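PDB 1OFU: cell division inhibitor SulA from Pseudomonas aeruginosa, which probably halts cell division as part of the SOS response by binding FtsZ one to one and blocking its polymerization into the Z ring. Local coordinates for residues A33-L38 and R59-Q64; T37-P42 and H85-W90; S89-L94 and S113-L118. All coordinates share one frame; numbering follows the deposited sequence.

Contact 1 of 3, residues A33-L38 and R59-Q64; sequences ARWLTL and RILLLQ
Arg59 opens the pairing of 59-64 with 33-38 by gripping the 33-38 segment twice. The bend at chi3 (47°) turns NE off the extended line of its side chain, and NH1 donates to Arg34 O at 3.1 Å, in the plane of that carbonyl, while NH2 holds the backbone oxygen of Glu30. Arg59 O takes Leu36 N at 3.0 Å, and the carbonyl carbon of Arg59 lies in plane at the edge of the Trp35 indole, against CE3. Ile60 comes next, its side chain beside that of Leu36 and pointing the same way, with CG1 4.1 Å from Leu36 CD2. Leu61 turns to the opposite face of the sheet. Its N-H binds Leu36 O and its carbonyl oxygen receives Leu38 N, while CD1 sits over the six-membered ring of Trp35, 3.4 Å from the centroid and 6° off the normal, a close CH-pi contact; CD2 covers the pyrrole side of the same face. Leu62 CA approaches Leu38 O, and Leu63 N closes the ladder on that oxygen at 2.9 Å, its CD1 resting on Thr37 CG2. Trp35, Leu61 and Leu63 also pack on apolar side chains of another protein's chain, whose backbone accepts a bond from Trp35 NE1, in keeping with the FtsZ-binding region that covers residues 57-62. The strands are the parallel pair of a beta-alpha-beta unit: helix 47-52 lies against Leu38 and Leu62, helix 13-28 against Leu36 and Ile60, and strand 84-89 flanks 35-39 on its other side.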
loop_
_atom_site.group_PDB
_atom_site.type_symbol
_atom_site.label_atom_id
_atom_site.label_comp_id
_atom_site.label_asym_id
_atom_site.label_seq_id
_atom_site.Cartn_x
_atom_site.Cartn_y
_atom_site.Cartn_z
ATOM N N ALA D 33 15.263 -9.113 0.035
ATOM C CA ALA D 33 16.027 -8.651 -1.126
ATOM C C ALA D 33 16.006 -9.577 -2.345
ATOM O O ALA D 33 17.046 -10.048 -2.811
ATOM C CB ALA D 33 17.472 -8.371 -0.711
ATOM N N ARG D 34 14.812 -9.824 -2.864
ATOM C CA ARG D 34 14.651 -10.667 -4.036
ATOM C C ARG D 34 13.608 -10.051 -4.958
ATOM O O ARG D 34 13.004 -9.026 -4.634
ATOM C CB ARG D 34 14.233 -12.080 -3.629
ATOM C CG ARG D 34 15.361 -12.904 -3.038
ATOM C CD ARG D 34 14.941 -14.350 -2.860
ATOM N NE ARG D 34 13.976 -14.509 -1.775
ATOM C CZ ARG D 34 13.402 -15.665 -1.457
ATOM N NH1 ARG D 34 12.539 -15.723 -0.452
ATOM N NH2 ARG D 34 13.685 -16.762 -2.145
ATOM N N TRP D 35 13.396 -10.685 -6.103
ATOM C CA TRP D 35 12.443 -10.181 -7.077
ATOM C C TRP D 35 10.997 -10.492 -6.746
ATOM O O TRP D 35 10.684 -11.409 -5.985
ATOM C CB TRP D 35 12.661 -10.809 -8.458
ATOM C CG TRP D 35 13.955 -10.569 -9.155
ATOM C CD1 TRP D 35 14.916 -11.504 -9.439
ATOM C CD2 TRP D 35 14.373 -9.359 -9.790
ATOM N NE1 TRP D 35 15.898 -10.949 -10.223
ATOM C CE2 TRP D 35 15.592 -9.635 -10.454
ATOM C CE3 TRP D 35 13.834 -8.069 -9.871
ATOM C CZ2 TRP D 35 16.279 -8.665 -11.188
ATOM C CZ3 TRP D 35 14.520 -7.104 -10.606
ATOM C CH2 TRP D 35 15.728 -7.411 -11.254
ATOM N N LEU D 36 10.128 -9.708 -7.367
ATOM C CA LEU D 36 8.701 -9.923 -7.325
ATOM C C LEU D 36 8.574 -10.382 -8.777
ATOM O O LEU D 36 8.846 -9.611 -9.699
ATOM C CB LEU D 36 7.919 -8.618 -7.140
ATOM C CG LEU D 36 6.442 -8.783 -7.542
ATOM C CD1 LEU D 36 5.830 -9.937 -6.756
ATOM C CD2 LEU D 36 5.670 -7.497 -7.301
ATOM N N THR D 37 8.220 -11.639 -8.997
ATOM C CA THR D 37 8.088 -12.111 -10.365
ATOM C C THR D 37 6.640 -12.345 -10.722
ATOM O O THR D 37 5.922 -13.066 -10.024
ATOM C CB THR D 37 8.885 -13.405 -10.591
ATOM O OG1 THR D 37 10.273 -13.131 -10.387
ATOM C CG2 THR D 37 8.684 -13.925 -12.009
ATOM N N LEU D 38 6.218 -11.708 -11.812
ATOM C CA LEU D 38 4.860 -11.824 -12.311
ATOM C C LEU D 38 4.934 -12.722 -13.543
ATOM O O LEU D 38 5.719 -12.463 -14.459
ATOM C CB LEU D 38 4.324 -10.442 -12.703
ATOM C CG LEU D 38 4.452 -9.300 -11.686
ATOM C CD1 LEU D 38 3.780 -8.040 -12.253
ATOM C CD2 LEU D 38 3.800 -9.696 -10.364
ATOM N N ARG D 59 12.590 -3.711 -8.802
ATOM C CA ARG D 59 12.495 -4.996 -8.120
ATOM C C ARG D 59 11.453 -5.931 -8.701
ATOM O O ARG D 59 11.055 -6.903 -8.058
ATOM C CB ARG D 59 12.199 -4.759 -6.641
ATOM C CG ARG D 59 13.101 -3.713 -6.008
ATOM C CD ARG D 59 12.943 -3.747 -4.511
ATOM N NE ARG D 59 13.011 -5.127 -4.040
ATOM C CZ ARG D 59 12.612 -5.526 -2.840
ATOM N NH1 ARG D 59 12.712 -6.806 -2.501
ATOM N NH2 ARG D 59 12.110 -4.645 -1.983
ATOM N N ILE D 60 11.018 -5.639 -9.920
ATOM C CA ILE D 60 10.009 -6.453 -10.566
ATOM C C ILE D 60 10.515 -7.085 -11.847
ATOM O O ILE D 60 11.263 -6.475 -12.604
ATOM C CB ILE D 60 8.760 -5.613 -10.886
ATOM C CG1 ILE D 60 8.110 -5.170 -9.582
ATOM C CG2 ILE D 60 7.773 -6.411 -11.748
ATOM C CD1 ILE D 60 6.989 -4.197 -9.781
ATOM N N LEU D 61 10.094 -8.322 -12.070
ATOM C CA LEU D 61 10.448 -9.072 -13.258
ATOM C C LEU D 61 9.115 -9.567 -13.800
ATOM O O LEU D 61 8.318 -10.159 -13.064
ATOM C CB LEU D 61 11.357 -10.252 -12.896
ATOM C CG LEU D 61 12.724 -10.288 -13.581
ATOM C CD1 LEU D 61 13.432 -8.960 -13.398
ATOM C CD2 LEU D 61 13.552 -11.421 -13.007
ATOM N N LEU D 62 8.856 -9.292 -15.074
ATOM C CA LEU D 62 7.612 -9.710 -15.705
ATOM C C LEU D 62 7.973 -10.681 -16.822
ATOM O O LEU D 62 8.648 -10.306 -17.782
ATOM C CB LEU D 62 6.882 -8.488 -16.267
ATOM C CG LEU D 62 5.427 -8.611 -16.726
ATOM C CD1 LEU D 62 5.020 -7.298 -17.379
ATOM C CD2 LEU D 62 5.252 -9.751 -17.716
ATOM N N LEU D 63 7.527 -11.929 -16.696
ATOM C CA LEU D 63 7.827 -12.944 -17.702
ATOM C C LEU D 63 6.575 -13.367 -18.449
ATOM O O LEU D 63 5.481 -13.387 -17.886
ATOM C CB LEU D 63 8.449 -14.176 -17.045
ATOM C CG LEU D 63 9.573 -13.947 -16.035
ATOM C CD1 LEU D 63 10.076 -15.297 -15.545
ATOM C CD2 LEU D 63 10.704 -13.147 -16.671
ATOM N N GLN D 64 6.739 -13.711 -19.721
ATOM C CA GLN D 64 5.612 -14.146 -20.532
ATOM C C GLN D 64 5.623 -15.650 -20.751
ATOM O O GLN D 64 6.634 -16.314 -20.527
ATOM C CB GLN D 64 5.614 -13.428 -21.882
ATOM C CG GLN D 64 4.918 -12.080 -21.858
ATOM C CD GLN D 64 3.545 -12.161 -21.209
ATOM O OE1 GLN D 64 2.795 -13.121 -21.429
ATOM N NE2 GLN D 64 3.204 -11.151 -20.410
#

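Contact 2 of 3, residues T37-P42 and H85-W90; sequences TLIAPP and HTVVSW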
loop_
_atom_site.group_PDB
_atom_site.type_symbol
_atom_site.label_atom_id
_atom_site.label_comp_id
_atom_site.label_asym_id
_atom_site.label_seq_id
_atom_site.Cartn_x
_atom_site.Cartn_y
_atom_site.Cartn_z
ATOM N N THR D 37 8.220 -11.639 -8.997
ATOM C CA THR D 37 8.088 -12.111 -10.365
ATOM C C THR D 37 6.640 -12.345 -10.722
ATOM O O THR D 37 5.922 -13.066 -10.024
ATOM C CB THR D 37 8.885 -13.405 -10.591
ATOM O OG1 THR D 37 10.273 -13.131 -10.387
ATOM C CG2 THR D 37 8.684 -13.925 -12.009
ATOM N N LEU D 38 6.218 -11.708 -11.812
ATOM C CA LEU D 38 4.860 -11.824 -12.311
ATOM C C LEU D 38 4.934 -12.722 -13.543
ATOM O O LEU D 38 5.719 -12.463 -14.459
ATOM C CB LEU D 38 4.324 -10.442 -12.703
ATOM C CG LEU D 38 4.452 -9.300 -11.686
ATOM C CD1 LEU D 38 3.780 -8.040 -12.253
ATOM C CD2 LEU D 38 3.800 -9.696 -10.364
ATOM N N ILE D 39 4.126 -13.776 -13.578
ATOM C CA ILE D 39 4.162 -14.681 -14.713
ATOM C C ILE D 39 2.912 -14.698 -15.577
ATOM O O ILE D 39 1.821 -15.061 -15.128
ATOM C CB ILE D 39 4.500 -16.105 -14.249
ATOM C CG1 ILE D 39 5.923 -16.105 -13.677
ATOM C CG2 ILE D 39 4.344 -17.089 -15.406
ATOM C CD1 ILE D 39 6.482 -17.457 -13.361
ATOM N N ALA D 40 3.096 -14.293 -16.831
ATOM C CA ALA D 40 2.027 -14.250 -17.816
ATOM C C ALA D 40 0.764 -13.569 -17.303
ATOM O O ALA D 40 -0.319 -14.149 -17.339
ATOM C CB ALA D 40 1.702 -15.668 -18.292
ATOM N N PRO D 41 0.888 -12.328 -16.806
ATOM C CA PRO D 41 -0.293 -11.618 -16.306
ATOM C C PRO D 41 -1.176 -11.253 -17.493
ATOM O O PRO D 41 -0.716 -11.252 -18.630
ATOM C CB PRO D 41 0.307 -10.391 -15.637
ATOM C CG PRO D 41 1.498 -10.109 -16.496
ATOM C CD PRO D 41 2.093 -11.490 -16.675
ATOM N N PRO D 42 -2.455 -10.941 -17.247
ATOM C CA PRO D 42 -3.351 -10.581 -18.349
ATOM C C PRO D 42 -2.888 -9.339 -19.114
ATOM O O PRO D 42 -2.161 -8.496 -18.578
ATOM C CB PRO D 42 -4.696 -10.385 -17.652
ATOM C CG PRO D 42 -4.304 -9.957 -16.268
ATOM C CD PRO D 42 -3.156 -10.875 -15.952
ATOM N N HIS D 85 10.982 -13.538 -4.024
ATOM C CA HIS D 85 10.335 -13.730 -2.734
ATOM C C HIS D 85 8.893 -14.132 -3.015
ATOM O O HIS D 85 8.279 -14.859 -2.235
ATOM C CB HIS D 85 10.382 -12.455 -1.886
ATOM C CG HIS D 85 9.773 -11.254 -2.541
ATOM N ND1 HIS D 85 10.503 -10.123 -2.844
ATOM C CD2 HIS D 85 8.503 -10.998 -2.936
ATOM C CE1 HIS D 85 9.708 -9.224 -3.398
ATOM N NE2 HIS D 85 8.490 -9.731 -3.466
ATOM N N THR D 86 8.367 -13.675 -4.151
ATOM C CA THR D 86 6.996 -14.000 -4.544
ATOM C C THR D 86 6.861 -14.168 -6.046
ATOM O O THR D 86 7.349 -13.337 -6.816
ATOM C CB THR D 86 6.003 -12.886 -4.131
ATOM O OG1 THR D 86 6.255 -12.494 -2.784
ATOM C CG2 THR D 86 4.568 -13.386 -4.232
ATOM N N VAL D 87 6.192 -15.236 -6.460
ATOM C CA VAL D 87 5.947 -15.474 -7.875
ATOM C C VAL D 87 4.431 -15.413 -8.033
ATOM O O VAL D 87 3.710 -16.210 -7.440
ATOM C CB VAL D 87 6.448 -16.860 -8.339
ATOM C CG1 VAL D 87 6.041 -17.089 -9.778
ATOM C CG2 VAL D 87 7.962 -16.945 -8.213
ATOM N N VAL D 88 3.956 -14.455 -8.820
ATOM C CA VAL D 88 2.532 -14.270 -9.031
ATOM C C VAL D 88 2.041 -14.846 -10.348
ATOM O O VAL D 88 2.468 -14.433 -11.430
ATOM C CB VAL D 88 2.157 -12.771 -8.986
ATOM C CG1 VAL D 88 0.635 -12.610 -9.060
ATOM C CG2 VAL D 88 2.716 -12.131 -7.715
ATOM N N SER D 89 1.118 -15.792 -10.238
ATOM C CA SER D 89 0.532 -16.455 -11.390
ATOM C C SER D 89 -0.888 -15.961 -11.588
ATOM O O SER D 89 -1.512 -15.431 -10.661
ATOM C CB SER D 89 0.495 -17.971 -11.163
ATOM O OG SER D 89 1.757 -18.454 -10.749
ATOM N N TRP D 90 -1.389 -16.135 -12.802
ATOM C CA TRP D 90 -2.750 -15.750 -13.153
ATOM C C TRP D 90 -3.344 -16.964 -13.844
ATOM O O TRP D 90 -3.776 -16.894 -14.991
ATOM C CB TRP D 90 -2.752 -14.549 -14.103
ATOM C CG TRP D 90 -2.697 -13.234 -13.396
ATOM C CD1 TRP D 90 -3.758 -12.460 -13.002
ATOM C CD2 TRP D 90 -1.519 -12.552 -12.957
ATOM N NE1 TRP D 90 -3.308 -11.337 -12.343
ATOM C CE2 TRP D 90 -1.938 -11.368 -12.302
ATOM C CE3 TRP D 90 -0.149 -12.825 -13.054
ATOM C CZ2 TRP D 90 -1.034 -10.460 -11.748
ATOM C CZ3 TRP D 90 0.751 -11.922 -12.504
ATOM C CH2 TRP D 90 0.304 -10.751 -11.860
HETATM O O HOH W 1 0.297 -17.172 -14.858
#
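Trp90 is the side chain on which Pro41 and Pro42 settle. Both lie over one face of the indole: Pro41 CB stands 3.6 Å from the centroid of the six-membered ring and Pro42 CD 3.5 Å from that of the five-membered ring, two CH-pi contacts made near the ring normals. Val88 CG1 lies over the opposite face, offset toward the rim, and CB of Leu38 meets the ring's rim at CZ3. CB of Trp90 already points toward 37-42; chi1 (-86°) sets CG beside the backbone N, and chi2 (-92°) then fixes the turn of the indole. Behind it, Leu38 and Val88 lie side by side, pointing the same way, CD2 of the leucine 3.7 Å from CB of the valine. On the other face of the sheet Ile39 crosses Val87, its CD1 3.6 Å from Val87 CG1, and helix 68-80 covers both through Leu74, Ala78 and Leu79.

These side chains are positioned by strands 35-39 and 84-89, neighbours inside the parallel five-stranded sheet of this alpha/beta fold. Thr37 N binds Thr86 O, Val88 N binds Thr37 O at 2.7 Å, and Ile39 N reaches Val88 O almost straight (173°). Beyond Ile39 the strands part, and a water bridges the gap, donating to Ile39 O at 2.6 Å and accepting from Trp90 N, so both backbone groups stay satisfied where direct pairing stops. Thr37 OG1 turns to Ser84 OG, and Ser89 OG to Ser75 OG on helix 68-80.

The chemistry divides accordingly: short, straight backbone bonds in the buried centre of the sheet fix the register, whereas at the C-terminal ends of these strands cohesion passes to proline C-H groups against an aromatic face and to one bound water.

Contact 3 of 3, residues S89-L94 and S113-L118; sequences SWLEPL and SLNIRL
Ser89 pairs closely with the backbone of 113-118: Ser89 N binds Leu114 O at 2.8 Å and Ser89 O takes Ile116 N at 2.7 Å. Strands 84-89 and 112-118 are parallel neighbours in the sheet of this alpha/beta fold, joined by the crossover helix 96-109. Packing is tight here too, with Ser89 CB 3.0 Å from Asn115 OD1, and Leu94 CD2 meets Asn115 ND2 tip to tip. Ile116 keeps the apolar side close, lying alongside Trp90 with CB over the five-membered ring; the contact buries Trp90 NE1 with no polar partner. Ser89 OG, bonded to Ser75 OG, is also linked through a water to Ser113 OG.

Contact is looser toward the exposed end. Glu92 rests OE1 against the CA and CB of Arg117, 3.3 Å from CA, but OE1 stays 4.9 Å from Arg117 NE, too far for a salt bridge; Arg117 instead pairs through NH2 with Glu6 on strand 4-10.

Past Ser89 the backbone ladder gives way to the side-chain amide of Asn115, which is held at both ends. Its chi1 (-166°) sets CG anti to the backbone N, and chi2 (57°) gives the amide its turn: OD1 accepts Leu91 N on an in-plane lone pair at 2.8 Å, while ND2, also bonded to Glu6 OE2, donates to Leu91 O at 2.7 Å.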
loop_
_atom_site.group_PDB
_atom_site.type_symbol
_atom_site.label_atom_id
_atom_site.label_comp_id
_atom_site.label_asym_id
_atom_site.label_seq_id
_atom_site.Cartn_x
_atom_site.Cartn_y
_atom_site.Cartn_z
ATOM N N SER D 89 1.118 -15.792 -10.238
ATOM C CA SER D 89 0.532 -16.455 -11.390
ATOM C C SER D 89 -0.888 -15.961 -11.588
ATOM O O SER D 89 -1.512 -15.431 -10.661
ATOM C CB SER D 89 0.495 -17.971 -11.163
ATOM O OG SER D 89 1.757 -18.454 -10.749
ATOM N N TRP D 90 -1.389 -16.135 -12.802
ATOM C CA TRP D 90 -2.750 -15.750 -13.153
ATOM C C TRP D 90 -3.344 -16.964 -13.844
ATOM O O TRP D 90 -3.776 -16.894 -14.991
ATOM C CB TRP D 90 -2.752 -14.549 -14.103
ATOM C CG TRP D 90 -2.697 -13.234 -13.396
ATOM C CD1 TRP D 90 -3.758 -12.460 -13.002
ATOM C CD2 TRP D 90 -1.519 -12.552 -12.957
ATOM N NE1 TRP D 90 -3.308 -11.337 -12.343
ATOM C CE2 TRP D 90 -1.938 -11.368 -12.302
ATOM C CE3 TRP D 90 -0.149 -12.825 -13.054
ATOM C CZ2 TRP D 90 -1.034 -10.460 -11.748
ATOM C CZ3 TRP D 90 0.751 -11.922 -12.504
ATOM C CH2 TRP D 90 0.304 -10.751 -11.860
ATOM N N LEU D 91 -3.348 -18.083 -13.128
ATOM C CA LEU D 91 -3.858 -19.343 -13.657
ATOM C C LEU D 91 -5.300 -19.688 -13.275
ATOM O O LEU D 91 -5.688 -19.614 -12.113
ATOM C CB LEU D 91 -2.929 -20.477 -13.224
ATOM C CG LEU D 91 -1.492 -20.351 -13.735
ATOM C CD1 LEU D 91 -0.604 -21.405 -13.085
ATOM C CD2 LEU D 91 -1.486 -20.487 -15.249
ATOM N N GLU D 92 -6.081 -20.067 -14.277
ATOM C CA GLU D 92 -7.469 -20.456 -14.091
ATOM C C GLU D 92 -7.933 -21.135 -15.376
ATOM O O GLU D 92 -7.903 -20.538 -16.454
ATOM C CB GLU D 92 -8.343 -19.235 -13.779
ATOM C CG GLU D 92 -8.351 -18.163 -14.857
ATOM C CD GLU D 92 -9.073 -16.899 -14.420
ATOM O OE1 GLU D 92 -8.644 -16.283 -13.420
ATOM O OE2 GLU D 92 -10.066 -16.516 -15.077
ATOM N N PRO D 93 -8.364 -22.402 -15.278
ATOM C CA PRO D 93 -8.432 -23.190 -14.042
ATOM C C PRO D 93 -7.078 -23.596 -13.472
ATOM O O PRO D 93 -6.057 -23.591 -14.168
ATOM C CB PRO D 93 -9.246 -24.419 -14.454
ATOM C CG PRO D 93 -10.022 -23.950 -15.657
ATOM C CD PRO D 93 -9.002 -23.127 -16.387
ATOM N N LEU D 94 -7.090 -23.950 -12.192
ATOM C CA LEU D 94 -5.902 -24.401 -11.494
ATOM C C LEU D 94 -6.352 -25.618 -10.694
ATOM O O LEU D 94 -7.196 -25.505 -9.806
ATOM C CB LEU D 94 -5.375 -23.309 -10.560
ATOM C CG LEU D 94 -3.989 -23.578 -9.970
ATOM C CD1 LEU D 94 -2.975 -23.673 -11.097
ATOM C CD2 LEU D 94 -3.604 -22.466 -9.013
ATOM N N SER D 113 4.110 -18.520 -3.375
ATOM C CA SER D 113 3.413 -18.675 -4.641
ATOM C C SER D 113 2.042 -18.013 -4.460
ATOM O O SER D 113 1.296 -18.350 -3.537
ATOM C CB SER D 113 3.251 -20.155 -4.983
ATOM O OG SER D 113 2.384 -20.323 -6.089
ATOM N N LEU D 114 1.722 -17.057 -5.325
ATOM C CA LEU D 114 0.447 -16.357 -5.249
ATOM C C LEU D 114 -0.251 -16.398 -6.594
ATOM O O LEU D 114 0.276 -15.901 -7.592
ATOM C CB LEU D 114 0.658 -14.896 -4.827
ATOM C CG LEU D 114 -0.567 -13.962 -4.856
ATOM C CD1 LEU D 114 -1.611 -14.423 -3.839
ATOM C CD2 LEU D 114 -0.128 -12.536 -4.547
ATOM N N ASN D 115 -1.432 -17.006 -6.630
ATOM C CA ASN D 115 -2.175 -17.057 -7.869
ATOM C C ASN D 115 -3.307 -16.056 -7.772
ATOM O O ASN D 115 -3.949 -15.924 -6.724
ATOM C CB ASN D 115 -2.749 -18.445 -8.132
ATOM C CG ASN D 115 -3.222 -18.598 -9.562
ATOM O OD1 ASN D 115 -2.449 -18.403 -10.497
ATOM N ND2 ASN D 115 -4.497 -18.938 -9.745
ATOM N N ILE D 116 -3.544 -15.349 -8.869
ATOM C CA ILE D 116 -4.590 -14.353 -8.914
ATOM C C ILE D 116 -5.606 -14.691 -9.992
ATOM O O ILE D 116 -5.248 -15.105 -11.091
ATOM C CB ILE D 116 -3.977 -12.951 -9.149
ATOM C CG1 ILE D 116 -3.098 -12.601 -7.943
ATOM C CG2 ILE D 116 -5.082 -11.901 -9.375
ATOM C CD1 ILE D 116 -2.381 -11.280 -8.051
ATOM N N ARG D 117 -6.878 -14.528 -9.650
ATOM C CA ARG D 117 -7.978 -14.805 -10.564
ATOM C C ARG D 117 -8.863 -13.575 -10.643
ATOM O O ARG D 117 -9.332 -13.079 -9.621
ATOM C CB ARG D 117 -8.806 -15.977 -10.050
ATOM C CG ARG D 117 -8.053 -17.284 -9.953
ATOM C CD ARG D 117 -8.766 -18.238 -9.006
ATOM N NE ARG D 117 -10.202 -18.310 -9.260
ATOM C CZ ARG D 117 -11.043 -19.098 -8.596
ATOM N NH1 ARG D 117 -12.336 -19.092 -8.895
ATOM N NH2 ARG D 117 -10.595 -19.897 -7.636
ATOM N N LEU D 118 -9.084 -13.086 -11.856
ATOM C CA LEU D 118 -9.928 -11.918 -12.071
ATOM C C LEU D 118 -11.194 -12.355 -12.810
ATOM O O LEU D 118 -11.207 -13.406 -13.455
ATOM C CB LEU D 118 -9.172 -10.872 -12.895
ATOM C CG LEU D 118 -7.813 -10.444 -12.334
ATOM C CD1 LEU D 118 -7.175 -9.420 -13.258
ATOM C CD2 LEU D 118 -7.994 -9.858 -10.934
HETATM O O HOH W 2 2.697 -18.474 -8.479
#

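The three contacts step across one parallel sheet in the order 60-63, 35-39, 84-89, 112-118. Contacts 1 and 2 share Thr37 and Leu38, their centres about 8 Å apart, and meet again where Leu63 O lies 2.8 Å from Ala40 N, a probable hydrogen bond. Contacts 2 and 3, also about 8 Å between centres, share Ser89 and Trp90; Val87 O and Leu114 N, 3.0 Å apart, probably continue the ladder. The centres of contacts 1 and 3 are about 16 Å apart, on opposite sides of the chain's centre. Contact 1 carries part of the FtsZ-binding region and touches another protein's chain, whereas contact 2 forms the buried middle of the sheet.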